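Local coordinates for bacteriocin (Pseudomonas syringae pv. tomato, PDB 4FZL), which probably kills susceptible bacteria by binding and degrading lipid II, the peptidoglycan precursor, as a colicin M-like phosphatase, at residues A[123-127]-A[234-238]. Coordinates in Å, arbitrary orientation, origin at the centre of the assembly. Where two conformers were deposited one is given. Residues are numbered along the deposited sequence.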
# COMPACT_ATOMS: atom_id res chain seq x y z
N VAL A 123 5.73 13.50 7.48
CA VAL A 123 6.68 14.30 6.74
C VAL A 123 7.23 15.43 7.65
O VAL A 123 6.49 16.19 8.19
CB VAL A 123 6.05 14.89 5.48
CG1 VAL A 123 7.01 15.79 4.65
CG2 VAL A 123 5.49 13.76 4.59
N ASP A 124 8.56 15.50 7.75
CA ASP A 124 9.24 16.54 8.50
C ASP A 124 9.75 17.54 7.46
O ASP A 124 10.81 17.35 6.89
CB ASP A 124 10.39 15.91 9.30
CG ASP A 124 11.28 16.94 10.00
OD1 ASP A 124 12.43 16.58 10.41
OD2 ASP A 124 10.82 18.10 10.18
N ILE A 125 8.95 18.56 7.13
CA ILE A 125 9.33 19.49 6.07
C ILE A 125 10.66 20.21 6.33
O ILE A 125 11.37 20.53 5.40
CB ILE A 125 8.24 20.55 5.86
CG1 ILE A 125 6.98 19.88 5.28
CG2 ILE A 125 8.77 21.68 4.99
CD1 ILE A 125 5.66 20.40 5.85
N ARG A 126 10.97 20.48 7.60
CA ARG A 126 12.17 21.18 7.95
C ARG A 126 13.36 20.34 7.54
O ARG A 126 14.42 20.89 7.21
CB ARG A 126 12.24 21.46 9.46
CG ARG A 126 11.14 22.34 10.07
CD ARG A 126 11.38 22.64 11.55
NE ARG A 126 12.68 23.31 11.73
CZ ARG A 126 12.99 24.53 11.27
NH1 ARG A 126 12.10 25.28 10.61
NH2 ARG A 126 14.20 25.01 11.49
N GLY A 127 13.16 19.02 7.39
CA GLY A 127 14.20 18.12 6.89
C GLY A 127 14.32 17.99 5.38
O GLY A 127 15.06 17.16 4.92
N VAL A 234 -1.13 20.17 7.76
CA VAL A 234 0.13 20.35 8.48
C VAL A 234 0.46 21.80 8.81
O VAL A 234 0.07 22.71 8.06
CB VAL A 234 1.35 19.82 7.69
CG1 VAL A 234 1.22 18.28 7.53
CG2 VAL A 234 1.57 20.48 6.37
N THR A 235 1.27 21.98 9.85
CA THR A 235 1.78 23.27 10.27
C THR A 235 3.29 23.17 10.54
O THR A 235 3.75 22.19 11.15
CB THR A 235 1.02 23.69 11.53
OG1 THR A 235 1.20 22.69 12.53
CG2 THR A 235 -0.46 23.79 11.21
N VAL A 236 4.03 24.18 10.12
CA VAL A 236 5.47 24.19 10.27
C VAL A 236 5.85 25.63 10.56
O VAL A 236 5.31 26.57 9.94
CB VAL A 236 6.21 23.71 8.99
CG1 VAL A 236 7.68 23.54 9.29
CG2 VAL A 236 5.65 22.39 8.48
N SER A 237 6.77 25.80 11.49
CA SER A 237 7.30 27.13 11.76
C SER A 237 8.83 27.17 11.71
O SER A 237 9.50 26.13 11.72
CB SER A 237 6.81 27.58 13.11
OG SER A 237 5.39 27.60 13.11
N GLY A 238 9.40 28.37 11.58
CA GLY A 238 10.85 28.52 11.71
C GLY A 238 11.33 29.95 11.75
O GLY A 238 10.51 30.84 12.00
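Apolar side chains meet where loop 123-127 faces strand 232-238. I125, the only buried residue among those that touch, places its CD1 3.3 Å from CG2 of V236 and 4.1 Å from CG2 of V234. The two valines, two positions apart, point their CA-CB bonds at the loop, their beta-branched side chains suiting an extended strand, while T235 between them points away. The aliphatic part of the R126 side chain adds to this layer, with CG 3.7 Å from V236 CG1.

The strand pairs antiparallel with strand 184-197 in the mixed sheet of the colicin M-type domain. The loop, linking helix 116-119 to helix 129-135, lies over that sheet; I125 also touches L172 of strand 167-178, and V131 and I135 of helix 129-135, so helix and sheet share one hydrophobic layer.

Polar groups gather at the surface, where the charged end of R126 remains, its NH1 3.0 Å from O of S237 and 3.6 Å from CA of G238, where a CB would collide with the guanidinium. S237 turns outward, its OG hydrogen-bonded to OG1 of T185, with its side chain about 9 Å from that of D177, which binds magnesium in another structure of this protein but not here.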